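Local coordinates for protein pectate lyase (PDB 4U49) that probably depolymerises pectate and methylated pectins by calcium-dependent eliminative cleavage of the galacturonan chain, acting from within the polymer, at residues 154-159 with 167-172; 198-203 with 207-212. All blocks are in the same frame, centred on the assembly; numbering follows the deposited sequence.

Contact 1 of 2, residues 154-159 with 167-172; sequences PPVITL and LRISEK
Ile-157 has CG1 set beside its backbone N and anti to its carbonyl carbon (chi1 -67°), while Leu-167 has CG trans to its own N (chi1 174°), and these two settings bring the ethyl arm of the one against the CD2 branch of the other. Ile-157 CG1 and Leu-167 CD2 lie 4.0 Å apart, the two side chains crossing at a slant, so that one methyl leans on one methylene and the flanks do not run along each other. A second pair, Val-156 with Ile-169, meets methyl to methyl, CG2 of Val-156 standing 4.2 Å from CG2 of Ile-169. Both pairs are purely apolar and rest at ordinary van der Waals spacing. The area buried is small, about 122 Å², and other strands complete the packing: Leu-142 touches both Val-156 and Leu-167, and Ile-178 and Trp-192 touch Ile-169. The backbones face each other at a distance, the CA atoms of Val-156 and Ile-169 being 7.8 Å apart, and the backbone bonds pair with neighbouring turns, as between Ile-157 and His-179 or Val-156 and Gly-127. Two strands on separate parallel sheets, joined by inward-facing aliphatic side chains, fit the right-handed parallel beta-helix of pectate lyases, here of polysaccharide lyase family 3, whose interior such side chains fill.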
loop_
_atom_site.group_PDB
_atom_site.type_symbol
_atom_site.label_atom_id
_atom_site.label_comp_id
_atom_site.label_asym_id
_atom_site.label_seq_id
_atom_site.Cartn_x
_atom_site.Cartn_y
_atom_site.Cartn_z
ATOM N N PRO A 154 -0.767 -7.331 -17.993
ATOM C CA PRO A 154 0.219 -8.181 -17.318
ATOM C C PRO A 154 0.765 -7.545 -16.045
ATOM O O PRO A 154 0.943 -6.334 -15.994
ATOM C CB PRO A 154 1.326 -8.343 -18.365
ATOM C CG PRO A 154 1.143 -7.204 -19.308
ATOM C CD PRO A 154 -0.326 -6.926 -19.338
ATOM N N PRO A 155 1.010 -8.360 -15.014
ATOM C CA PRO A 155 1.655 -7.843 -13.803
ATOM C C PRO A 155 3.108 -7.465 -14.070
ATOM O O PRO A 155 3.769 -8.124 -14.872
ATOM C CB PRO A 155 1.556 -9.012 -12.819
ATOM C CG PRO A 155 1.398 -10.221 -13.676
ATOM C CD PRO A 155 0.646 -9.781 -14.894
ATOM N N VAL A 156 3.591 -6.409 -13.423
ATOM C CA VAL A 156 4.997 -6.040 -13.513
ATOM C C VAL A 156 5.820 -7.068 -12.743
ATOM O O VAL A 156 6.952 -7.380 -13.107
ATOM C CB VAL A 156 5.255 -4.621 -12.962
ATOM C CG1 VAL A 156 6.734 -4.260 -13.051
ATOM C CG2 VAL A 156 4.412 -3.601 -13.717
ATOM N N ILE A 157 5.227 -7.604 -11.681
ATOM C CA ILE A 157 5.862 -8.631 -10.866
ATOM C C ILE A 157 4.833 -9.664 -10.420
ATOM O O ILE A 157 3.746 -9.304 -9.965
ATOM C CB ILE A 157 6.543 -8.030 -9.613
ATOM C CG1 ILE A 157 7.730 -7.146 -10.003
ATOM C CG2 ILE A 157 7.000 -9.133 -8.672
ATOM C CD1 ILE A 157 8.933 -7.921 -10.487
ATOM N N THR A 158 5.173 -10.943 -10.555
ATOM C CA THR A 158 4.344 -12.016 -10.016
ATOM C C THR A 158 5.077 -12.712 -8.875
ATOM O O THR A 158 6.237 -13.110 -9.014
ATOM C CB THR A 158 3.964 -13.059 -11.092
ATOM O OG1 THR A 158 3.147 -12.440 -12.090
ATOM C CG2 THR A 158 3.192 -14.217 -10.466
ATOM N N LEU A 159 4.399 -12.840 -7.742
ATOM C CA LEU A 159 4.968 -13.489 -6.571
ATOM C C LEU A 159 4.251 -14.799 -6.287
ATOM O O LEU A 159 3.030 -14.830 -6.148
ATOM C CB LEU A 159 4.879 -12.574 -5.345
ATOM C CG LEU A 159 5.491 -11.177 -5.446
ATOM C CD1 LEU A 159 5.159 -10.364 -4.202
ATOM C CD2 LEU A 159 6.999 -11.259 -5.652
ATOM N N LEU A 167 11.300 -1.403 -4.406
ATOM C CA LEU A 167 11.041 -1.341 -5.837
ATOM C C LEU A 167 10.201 -0.130 -6.206
ATOM O O LEU A 167 9.272 0.241 -5.486
ATOM C CB LEU A 167 10.338 -2.620 -6.305
ATOM C CG LEU A 167 9.864 -2.665 -7.762
ATOM C CD1 LEU A 167 11.045 -2.666 -8.723
ATOM C CD2 LEU A 167 8.964 -3.870 -8.004
ATOM N N ARG A 168 10.535 0.484 -7.334
ATOM C CA ARG A 168 9.727 1.554 -7.890
ATOM C C ARG A 168 9.043 1.054 -9.155
ATOM O O ARG A 168 9.697 0.525 -10.054
ATOM C CB ARG A 168 10.589 2.783 -8.183
ATOM C CG ARG A 168 9.812 4.026 -8.575
ATOM C CD ARG A 168 10.743 5.230 -8.693
ATOM N NE ARG A 168 11.504 5.450 -7.468
ATOM C CZ ARG A 168 11.178 6.334 -6.529
ATOM N NH1 ARG A 168 10.105 7.098 -6.671
ATOM N NH2 ARG A 168 11.932 6.455 -5.447
ATOM N N ILE A 169 7.724 1.185 -9.211
ATOM C CA ILE A 169 6.988 0.843 -10.420
ATOM C C ILE A 169 6.750 2.131 -11.190
ATOM O O ILE A 169 6.220 3.099 -10.647
ATOM C CB ILE A 169 5.667 0.131 -10.105
ATOM C CG1 ILE A 169 5.958 -1.198 -9.403
ATOM C CG2 ILE A 169 4.874 -0.124 -11.383
ATOM C CD1 ILE A 169 4.724 -1.979 -9.031
ATOM N N SER A 170 7.172 2.142 -12.450
ATOM C CA SER A 170 7.239 3.372 -13.225
ATOM C C SER A 170 5.872 3.977 -13.501
ATOM O O SER A 170 4.840 3.298 -13.455
ATOM C CB SER A 170 7.957 3.129 -14.550
ATOM O OG SER A 170 7.092 2.498 -15.472
ATOM N N GLU A 171 5.885 5.269 -13.802
ATOM C CA GLU A 171 4.675 6.013 -14.102
ATOM C C GLU A 171 4.010 5.515 -15.384
ATOM O O GLU A 171 2.784 5.443 -15.470
ATOM C CB GLU A 171 5.004 7.504 -14.214
ATOM C CG GLU A 171 3.812 8.413 -14.393
ATOM C CD GLU A 171 4.197 9.879 -14.340
ATOM O OE1 GLU A 171 5.392 10.180 -14.527
ATOM O OE2 GLU A 171 3.314 10.730 -14.097
ATOM N N LYS A 172 4.820 5.158 -16.374
ATOM C CA LYS A 172 4.281 4.787 -17.679
ATOM C C LYS A 172 4.107 3.280 -17.847
ATOM O O LYS A 172 3.472 2.828 -18.799
ATOM C CB LYS A 172 5.176 5.333 -18.800
ATOM C CG LYS A 172 4.862 6.770 -19.240
ATOM C CD LYS A 172 4.064 7.543 -18.193
ATOM C CE LYS A 172 3.482 8.836 -18.749
ATOM N NZ LYS A 172 2.799 9.633 -17.690
#

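Contact 2 of 2, residues 198-203 with 207-212; sequences DAATNL and MTIVGG
CB of Met-207 sits over the flat face of the Asn-202 amide, 3.4 Å from its CG, the two side chains sliding past each other in opposite directions, and here the packing is tight. Farther out the sulfur SD comes within 3.7 Å of Asn-202 CB. An extended start, with CG anti to the backbone N (chi1 -177°), carries the thioether toward strand 200-202, and a bend at chi3 of 75° turns the methyl CE in between the CB atoms of Ala-200, 3.8 Å away, and Asn-202. The amide's polar ends are engaged elsewhere: OD1 accepts from Gly-204 N and ND2 bonds to Thr-238 OG1, which should fix its rotation. Toward Ile-209 the fit slackens. There the CD1 methyl lies 4.2 Å from Ala-200 CB, and the CA atoms of Ala-200 and Ile-209 are 8.8 Å apart, against 6.0 Å for Asn-202 and Met-207. This looser part is buried nonetheless, with Leu-229 touching both Ala-200 and Ile-209. Segments 200-202 and 207-210 run roughly antiparallel, at 153°, on different faces of the beta-helix: the first lies between strands 178-182 and 229-230 in one parallel sheet, the second pairs in parallel with 184-192 and 236-241.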
loop_
_atom_site.group_PDB
_atom_site.type_symbol
_atom_site.label_atom_id
_atom_site.label_comp_id
_atom_site.label_asym_id
_atom_site.label_seq_id
_atom_site.Cartn_x
_atom_site.Cartn_y
_atom_site.Cartn_z
ATOM N N ASP A 198 -4.258 -2.008 -11.321
ATOM C CA ASP A 198 -4.260 -2.171 -9.870
ATOM C C ASP A 198 -2.857 -1.912 -9.338
ATOM O O ASP A 198 -1.885 -1.947 -10.093
ATOM C CB ASP A 198 -4.714 -3.578 -9.464
ATOM C CG ASP A 198 -6.132 -3.889 -9.900
ATOM O OD1 ASP A 198 -7.070 -3.560 -9.145
ATOM O OD2 ASP A 198 -6.309 -4.475 -10.985
ATOM N N ALA A 199 -2.746 -1.662 -8.039
ATOM C CA ALA A 199 -1.433 -1.582 -7.411
ATOM C C ALA A 199 -0.960 -2.984 -7.052
ATOM O O ALA A 199 0.184 -3.359 -7.318
ATOM C CB ALA A 199 -1.471 -0.691 -6.177
ATOM N N ALA A 200 -1.856 -3.764 -6.458
ATOM C CA ALA A 200 -1.534 -5.124 -6.054
ATOM C C ALA A 200 -2.774 -6.008 -6.106
ATOM O O ALA A 200 -3.884 -5.552 -5.834
ATOM C CB ALA A 200 -0.926 -5.138 -4.660
ATOM N N THR A 201 -2.571 -7.274 -6.450
ATOM C CA THR A 201 -3.670 -8.215 -6.622
ATOM C C THR A 201 -3.368 -9.517 -5.897
ATOM O O THR A 201 -2.314 -10.113 -6.106
ATOM C CB THR A 201 -3.932 -8.507 -8.111
ATOM O OG1 THR A 201 -4.268 -7.287 -8.788
ATOM C CG2 THR A 201 -5.066 -9.504 -8.269
ATOM N N ASN A 202 -4.288 -9.957 -5.044
ATOM C CA ASN A 202 -4.052 -11.147 -4.228
ATOM C C ASN A 202 -4.877 -12.364 -4.652
ATOM O O ASN A 202 -6.108 -12.336 -4.625
ATOM C CB ASN A 202 -4.330 -10.831 -2.758
ATOM C CG ASN A 202 -3.985 -11.985 -1.837
ATOM O OD1 ASN A 202 -3.246 -12.895 -2.214
ATOM N ND2 ASN A 202 -4.506 -11.945 -0.616
ATOM N N LEU A 203 -4.180 -13.434 -5.031
ATOM C CA LEU A 203 -4.810 -14.720 -5.326
ATOM C C LEU A 203 -4.361 -15.790 -4.338
ATOM O O LEU A 203 -4.868 -16.913 -4.348
ATOM C CB LEU A 203 -4.482 -15.181 -6.750
ATOM C CG LEU A 203 -5.200 -14.551 -7.945
ATOM C CD1 LEU A 203 -4.669 -13.154 -8.241
ATOM C CD2 LEU A 203 -5.057 -15.451 -9.163
ATOM N N MET A 207 -1.516 -11.838 1.428
ATOM C CA MET A 207 -0.678 -10.837 0.778
ATOM C C MET A 207 -0.499 -9.665 1.732
ATOM O O MET A 207 -1.470 -9.005 2.108
ATOM C CB MET A 207 -1.292 -10.364 -0.540
ATOM C CG MET A 207 -0.426 -9.374 -1.306
ATOM S SD MET A 207 -1.199 -8.809 -2.836
ATOM C CE MET A 207 -2.438 -7.677 -2.203
ATOM N N THR A 208 0.745 -9.415 2.125
ATOM C CA THR A 208 1.039 -8.389 3.117
ATOM C C THR A 208 1.822 -7.232 2.515
ATOM O O THR A 208 2.931 -7.415 2.018
ATOM C CB THR A 208 1.839 -8.968 4.301
ATOM O OG1 THR A 208 1.115 -10.059 4.883
ATOM C CG2 THR A 208 2.081 -7.899 5.352
ATOM N N ILE A 209 1.236 -6.040 2.563
ATOM C CA ILE A 209 1.902 -4.835 2.088
ATOM C C ILE A 209 2.533 -4.092 3.262
ATOM O O ILE A 209 1.846 -3.724 4.211
ATOM C CB ILE A 209 0.917 -3.908 1.351
ATOM C CG1 ILE A 209 0.366 -4.611 0.106
ATOM C CG2 ILE A 209 1.592 -2.594 0.980
ATOM C CD1 ILE A 209 -0.563 -3.755 -0.721
ATOM N N VAL A 210 3.844 -3.880 3.199
ATOM C CA VAL A 210 4.562 -3.266 4.313
ATOM C C VAL A 210 5.178 -1.943 3.890
ATOM O O VAL A 210 6.135 -1.913 3.118
ATOM C CB VAL A 210 5.666 -4.192 4.853
ATOM C CG1 VAL A 210 6.224 -3.634 6.151
ATOM C CG2 VAL A 210 5.118 -5.598 5.069
ATOM N N GLY A 211 4.627 -0.849 4.403
ATOM C CA GLY A 211 5.023 0.470 3.953
ATOM C C GLY A 211 4.690 0.636 2.481
ATOM O O GLY A 211 3.810 -0.041 1.951
ATOM N N GLY A 212 5.406 1.532 1.815
ATOM C CA GLY A 212 5.169 1.777 0.407
ATOM C C GLY A 212 4.321 3.012 0.195
ATOM O O GLY A 212 3.661 3.491 1.119
#

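Followed from the N terminus, the chain twice passes from one face of the beta-helix to another, the second time by a shorter route. Contact 1 closes first, spanning the seven residues between 154-159 and 167-172, and contact 2 follows in series, its segments 198-203 and 207-212 separated by three residues; the loops neither nest nor cross. Their first segments belong to one parallel sheet, where strand 178-182 lies between 157-160 and 200-202, and strand 184-192 pairs with both 167-169 and 206-210. The contacts thus bridge the faces at two levels, with centres 11 Å apart. Between them, Asp-194 and Ile-195 bind calcium in a crystal structure of this protein, though none is bound here.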